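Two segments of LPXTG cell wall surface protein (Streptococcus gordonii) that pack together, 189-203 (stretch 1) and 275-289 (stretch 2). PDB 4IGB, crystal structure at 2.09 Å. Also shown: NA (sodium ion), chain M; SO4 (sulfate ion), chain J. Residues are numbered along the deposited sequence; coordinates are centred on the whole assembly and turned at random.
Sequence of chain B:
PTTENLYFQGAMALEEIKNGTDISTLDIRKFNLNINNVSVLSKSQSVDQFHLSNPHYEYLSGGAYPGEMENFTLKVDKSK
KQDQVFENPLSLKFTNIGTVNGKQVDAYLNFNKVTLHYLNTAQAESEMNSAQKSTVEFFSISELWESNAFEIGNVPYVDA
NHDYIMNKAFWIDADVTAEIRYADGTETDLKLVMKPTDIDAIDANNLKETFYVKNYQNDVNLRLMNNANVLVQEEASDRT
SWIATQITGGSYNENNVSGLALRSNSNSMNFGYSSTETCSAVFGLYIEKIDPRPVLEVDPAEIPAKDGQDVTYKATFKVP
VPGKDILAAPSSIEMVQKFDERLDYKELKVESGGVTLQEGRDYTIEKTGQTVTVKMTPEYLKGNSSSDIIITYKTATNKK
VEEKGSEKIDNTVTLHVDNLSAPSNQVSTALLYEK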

# COMPACT_ATOMS: atom_id res chain seq x y z
N ASP B 189 -4.89 1.25 -10.21
CA ASP B 189 -3.92 0.18 -10.49
C ASP B 189 -2.85 0.07 -9.38
O ASP B 189 -2.01 -0.81 -9.41
N LEU B 190 -2.90 0.98 -8.41
CA LEU B 190 -1.92 0.97 -7.32
C LEU B 190 -2.10 -0.22 -6.40
O LEU B 190 -3.23 -0.62 -6.11
N LYS B 191 -0.99 -0.78 -5.95
CA LYS B 191 -1.03 -1.92 -5.03
C LYS B 191 -0.63 -1.47 -3.63
O LYS B 191 0.53 -1.15 -3.36
N LEU B 192 -1.61 -1.44 -2.74
CA LEU B 192 -1.38 -0.90 -1.41
C LEU B 192 -0.29 -1.66 -0.70
O LEU B 192 -0.31 -2.88 -0.67
N VAL B 193 0.65 -0.94 -0.11
CA VAL B 193 1.66 -1.57 0.74
C VAL B 193 1.51 -1.12 2.19
O VAL B 193 1.25 0.05 2.47
N MET B 194 1.65 -2.08 3.09
CA MET B 194 1.69 -1.77 4.51
C MET B 194 2.99 -2.31 5.11
O MET B 194 3.52 -3.33 4.66
N LYS B 195 3.50 -1.63 6.12
CA LYS B 195 4.74 -2.05 6.75
C LYS B 195 4.64 -1.96 8.28
O LYS B 195 5.10 -0.99 8.87
N PRO B 196 4.03 -2.96 8.91
CA PRO B 196 3.93 -2.93 10.37
C PRO B 196 5.34 -2.98 10.96
O PRO B 196 6.17 -3.72 10.43
N THR B 197 5.60 -2.23 12.02
CA THR B 197 6.90 -2.30 12.69
C THR B 197 6.73 -2.39 14.19
O THR B 197 5.67 -2.08 14.74
N ASP B 198 7.78 -2.83 14.88
CA ASP B 198 7.78 -2.79 16.33
C ASP B 198 6.65 -3.59 16.94
O ASP B 198 6.09 -3.19 17.96
N ILE B 199 6.33 -4.73 16.33
CA ILE B 199 5.36 -5.63 16.93
C ILE B 199 6.07 -6.44 18.01
O ILE B 199 6.64 -7.50 17.70
N ASP B 200 6.02 -5.98 19.26
CA ASP B 200 6.94 -6.46 20.28
C ASP B 200 6.44 -6.41 21.71
O ASP B 200 7.17 -6.74 22.64
N ALA B 201 5.19 -6.00 21.91
CA ALA B 201 4.68 -5.89 23.28
C ALA B 201 4.11 -7.21 23.77
O ALA B 201 3.39 -7.89 23.06
N ILE B 202 4.46 -7.55 25.01
CA ILE B 202 3.92 -8.71 25.69
C ILE B 202 3.72 -8.33 27.15
O ILE B 202 4.62 -7.78 27.78
N ASP B 203 2.54 -8.61 27.70
CA ASP B 203 2.28 -8.24 29.09
C ASP B 203 2.26 -9.47 30.00
O ASP B 203 2.51 -10.59 29.55
N SER B 275 -4.03 -5.64 20.89
CA SER B 275 -3.09 -5.07 21.86
C SER B 275 -2.91 -5.98 23.06
O SER B 275 -3.58 -6.99 23.21
N THR B 276 -1.98 -5.58 23.91
CA THR B 276 -1.87 -6.13 25.25
C THR B 276 -2.73 -5.23 26.14
O THR B 276 -3.53 -4.43 25.64
N GLU B 277 -2.57 -5.34 27.45
CA GLU B 277 -3.30 -4.49 28.37
C GLU B 277 -2.91 -3.04 28.11
O GLU B 277 -3.64 -2.13 28.49
N THR B 278 -1.76 -2.83 27.48
CA THR B 278 -1.37 -1.47 27.12
C THR B 278 -0.26 -1.41 26.07
O THR B 278 0.92 -1.48 26.39
N CYS B 279 -0.65 -1.28 24.80
CA CYS B 279 0.34 -1.03 23.75
C CYS B 279 -0.35 -0.48 22.52
O CYS B 279 -1.57 -0.49 22.42
N SER B 280 0.45 0.04 21.60
CA SER B 280 -0.09 0.53 20.35
C SER B 280 0.99 0.41 19.29
O SER B 280 2.17 0.20 19.60
N ALA B 281 0.57 0.53 18.04
CA ALA B 281 1.50 0.49 16.92
C ALA B 281 1.18 1.61 15.94
O ALA B 281 0.06 2.13 15.91
N VAL B 282 2.17 1.97 15.14
CA VAL B 282 2.07 3.13 14.27
C VAL B 282 2.14 2.64 12.84
O VAL B 282 2.96 1.78 12.50
N PHE B 283 1.29 3.20 11.99
CA PHE B 283 1.19 2.75 10.61
C PHE B 283 1.17 3.91 9.63
O PHE B 283 0.55 4.94 9.89
N GLY B 284 1.80 3.70 8.49
CA GLY B 284 1.60 4.56 7.34
C GLY B 284 1.00 3.75 6.21
O GLY B 284 0.80 2.55 6.35
N LEU B 285 0.69 4.39 5.09
CA LEU B 285 0.28 3.64 3.92
C LEU B 285 1.24 3.96 2.80
O LEU B 285 1.69 5.09 2.66
N TYR B 286 1.57 2.95 1.99
CA TYR B 286 2.64 3.12 1.02
C TYR B 286 2.25 2.55 -0.35
O TYR B 286 1.27 1.81 -0.48
N ILE B 287 3.05 2.91 -1.35
CA ILE B 287 3.15 2.14 -2.57
C ILE B 287 4.61 2.09 -2.97
O ILE B 287 5.42 2.94 -2.57
N GLU B 288 4.93 1.09 -3.78
CA GLU B 288 6.27 0.99 -4.34
C GLU B 288 6.44 2.01 -5.45
O GLU B 288 5.45 2.56 -5.94
N LYS B 289 7.68 2.28 -5.82
CA LYS B 289 8.00 3.35 -6.77
C LYS B 289 8.36 2.85 -8.16
O LYS B 289 9.28 2.04 -8.31

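How do the two backbones meet? They run in roughly opposite directions, and direct pairing is confined to one antiparallel bridge between Val 193 and Tyr 286. There Val 193 N donates to Tyr 286 O at 2.8 Å, and Tyr 286 N donates back to Val 193 O at 3.0 Å. Elsewhere along the contact the chains stand farther apart, leaving room for water.

Which apolar side chains pack across the contact? At the bridge itself, Val 193 (chi1 t) and Tyr 286 (chi1 m) both point sideways, with Val 193 CB 3.9 Å from Tyr 286 CB. Leu 190 (m, t) points toward stretch 2, and its CD2 lies 4.1 Å from CD1 of Ile 287 (p, t). Leu 192 (t, p) and Met 194 (m, t, p) start away from the partner, yet their ends come nearer: Leu 192 CD1 is 4.1 Å from Leu 285 CB, while Met 194 CE is 4.0 Å from CD1 of Phe 283 (chi1 m). Farther along, Ile 199 (m, m) brings CD1 to 4.4 Å from Ala 281 CB, and Ala 201 packs tightly, its CB 3.5 Å from Cys 279 CB.

What holds the far end, around Asp 203? Asp 203 (chi1 p) points toward stretch 2 and its OD2 accepts a hydrogen bond from Glu 277 N at 2.9 Å. The turn it meets is braced internally: Thr 276 N donates to Cys 279 SG at 3.3 Å, and Thr 278 N donates to Thr 276 OG1 at 3.1 Å.

How are the separated backbones joined, and where do the ions sit? Where the chains no longer pair directly, waters carry the links between backbone N and O atoms: water 2 joins Lys 195 N to Gly 284 O, water 4 joins Thr 197 N to Val 282 O, and water 5 joins Thr 197 O to Val 282 N. Water 3 joins Lys 195 O, Gly 284 N and Tyr 286 OH; beyond the bridge, water 1 joins Lys 191 O to Glu 288 N and OE2. Lys 195 (t, t, p, p) points toward stretch 2. Its NZ makes a weak 3.5 Å hydrogen bond to sulfate O1, while Tyr 286 OH donates to sulfate O2 at a very short 2.4 Å, so the ion bridges the two side chains. Sodium is bound by Asp 198 OD1 at 2.6 Å and Asp 200 OD2 at 2.7 Å, together with water 7 and two atoms elsewhere in the structure.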

# COMPACT_ATOMS: atom_id res chain seq x y z
CB ASP B 189 -3.23 0.46 -11.83
CG ASP B 189 -2.84 1.95 -12.02
OD1 ASP B 189 -2.81 2.71 -11.02
OD2 ASP B 189 -2.58 2.37 -13.18
CB LEU B 190 -2.02 2.26 -6.50
CG LEU B 190 -1.89 3.56 -7.29
CD1 LEU B 190 -2.09 4.76 -6.39
CD2 LEU B 190 -0.53 3.63 -8.01
CB LYS B 191 -0.14 -3.06 -5.53
CG LYS B 191 -0.55 -3.58 -6.92
CD LYS B 191 -1.99 -4.07 -6.96
CE LYS B 191 -2.42 -4.27 -8.41
NZ LYS B 191 -3.88 -4.53 -8.55
CB LEU B 192 -2.65 -0.98 -0.58
CG LEU B 192 -2.44 -0.52 0.86
CD1 LEU B 192 -2.05 0.96 0.91
CD2 LEU B 192 -3.71 -0.79 1.69
CB VAL B 193 3.09 -1.28 0.23
CG1 VAL B 193 4.13 -1.72 1.26
CG2 VAL B 193 3.31 -1.96 -1.10
CB MET B 194 0.49 -2.35 5.23
CG MET B 194 -0.82 -1.59 4.94
SD MET B 194 -2.17 -2.00 6.07
CE MET B 194 -1.65 -1.12 7.54
CB LYS B 195 5.91 -1.22 6.23
CG LYS B 195 7.27 -1.61 6.82
CD LYS B 195 8.39 -0.76 6.25
CE LYS B 195 8.24 0.70 6.61
NZ LYS B 195 8.28 0.89 8.06
CB PRO B 196 3.22 -4.24 10.72
CG PRO B 196 2.75 -4.82 9.43
CD PRO B 196 3.60 -4.25 8.34
CB THR B 197 7.76 -1.05 12.39
OG1 THR B 197 7.10 0.10 12.92
CG2 THR B 197 7.95 -0.88 10.89
CB ASP B 198 7.71 -1.35 16.86
CG ASP B 198 8.10 -1.26 18.33
OD1 ASP B 198 8.99 -2.04 18.73
OD2 ASP B 198 7.51 -0.46 19.09
CB ILE B 199 4.76 -6.59 15.91
CG1 ILE B 199 4.21 -5.80 14.71
CG2 ILE B 199 3.69 -7.49 16.58
CD1 ILE B 199 3.34 -4.63 15.12
CB ASP B 200 8.28 -5.70 20.19
CG ASP B 200 8.26 -4.38 20.95
OD1 ASP B 200 7.18 -3.78 21.08
OD2 ASP B 200 9.33 -3.93 21.43
CB ALA B 201 3.63 -4.78 23.39
CB ILE B 202 4.89 -9.92 25.58
CG1 ILE B 202 5.18 -10.23 24.10
CG2 ILE B 202 4.34 -11.14 26.31
CD1 ILE B 202 5.99 -11.49 23.87
CB ASP B 203 1.00 -7.40 29.24
CG ASP B 203 -0.27 -8.18 28.92
OD1 ASP B 203 -0.21 -9.42 28.77
OD2 ASP B 203 -1.35 -7.54 28.82
CB SER B 275 -3.59 -3.71 22.37
OG SER B 275 -4.70 -3.86 23.25
CB THR B 276 -0.42 -6.08 25.72
OG1 THR B 276 -0.01 -4.71 25.78
CG2 THR B 276 0.47 -6.80 24.72
CB GLU B 277 -2.96 -4.84 29.82
CG GLU B 277 -1.51 -4.58 30.15
CD GLU B 277 -1.14 -4.90 31.60
OE1 GLU B 277 -2.03 -5.29 32.39
OE2 GLU B 277 0.05 -4.75 31.94
CB THR B 278 -0.99 -0.59 28.36
OG1 THR B 278 -0.61 0.72 27.92
CG2 THR B 278 0.17 -1.21 29.16
CB CYS B 279 1.12 -2.30 23.39
SG CYS B 279 0.20 -3.55 22.44
CB SER B 280 -0.53 1.99 20.50
OG SER B 280 0.58 2.83 20.72
CB ALA B 281 1.44 -0.86 16.21
CB VAL B 282 3.21 4.14 14.56
CG1 VAL B 282 3.12 5.34 13.64
CG2 VAL B 282 3.16 4.59 16.01
CB PHE B 283 -0.10 1.96 10.39
CG PHE B 283 -0.27 0.81 11.33
CD1 PHE B 283 0.22 -0.45 11.00
CD2 PHE B 283 -0.92 0.98 12.54
CE1 PHE B 283 0.06 -1.52 11.88
CE2 PHE B 283 -1.09 -0.07 13.41
CZ PHE B 283 -0.60 -1.33 13.08
CB LEU B 285 -1.16 3.96 3.51
CG LEU B 285 -2.25 3.75 4.56
CD1 LEU B 285 -3.59 4.21 3.98
CD2 LEU B 285 -2.32 2.29 4.96
CB TYR B 286 3.89 2.38 1.48
CG TYR B 286 4.34 2.65 2.90
CD1 TYR B 286 5.43 3.49 3.15
CD2 TYR B 286 3.72 2.04 3.98
CE1 TYR B 286 5.86 3.73 4.45
CE2 TYR B 286 4.16 2.27 5.29
CZ TYR B 286 5.23 3.12 5.51
OH TYR B 286 5.66 3.34 6.80
CB ILE B 287 2.36 2.76 -3.75
CG1 ILE B 287 2.85 4.18 -4.04
CG2 ILE B 287 0.86 2.73 -3.50
CD1 ILE B 287 2.32 4.76 -5.35
CB GLU B 288 6.51 -0.44 -4.82
CG GLU B 288 6.44 -1.43 -3.66
CD GLU B 288 6.10 -2.85 -4.09
OE1 GLU B 288 7.05 -3.65 -4.23
OE2 GLU B 288 4.89 -3.16 -4.30
CB LYS B 289 9.19 4.18 -6.27
CG LYS B 289 8.84 5.34 -5.36
CD LYS B 289 10.06 6.25 -5.16
CE LYS B 289 9.87 7.16 -3.96
NZ LYS B 289 11.12 7.91 -3.62
NA NA M . 9.90 -1.36 21.12
S SO4 J . 8.90 4.90 7.23
O1 SO4 J . 9.87 3.98 7.81
O2 SO4 J . 7.56 4.50 7.63
O3 SO4 J . 9.02 4.87 5.78
O4 SO4 J . 9.14 6.26 7.74
O HOH W 1 3.07 -0.98 -4.63
O HOH W 2 2.05 0.27 7.53
O HOH W 3 4.25 2.07 8.73
O HOH W 4 3.15 -0.80 13.06
O HOH W 5 4.70 0.70 15.56
O HOH W 6 4.46 -1.80 19.72
O HOH W 7 10.42 0.92 20.40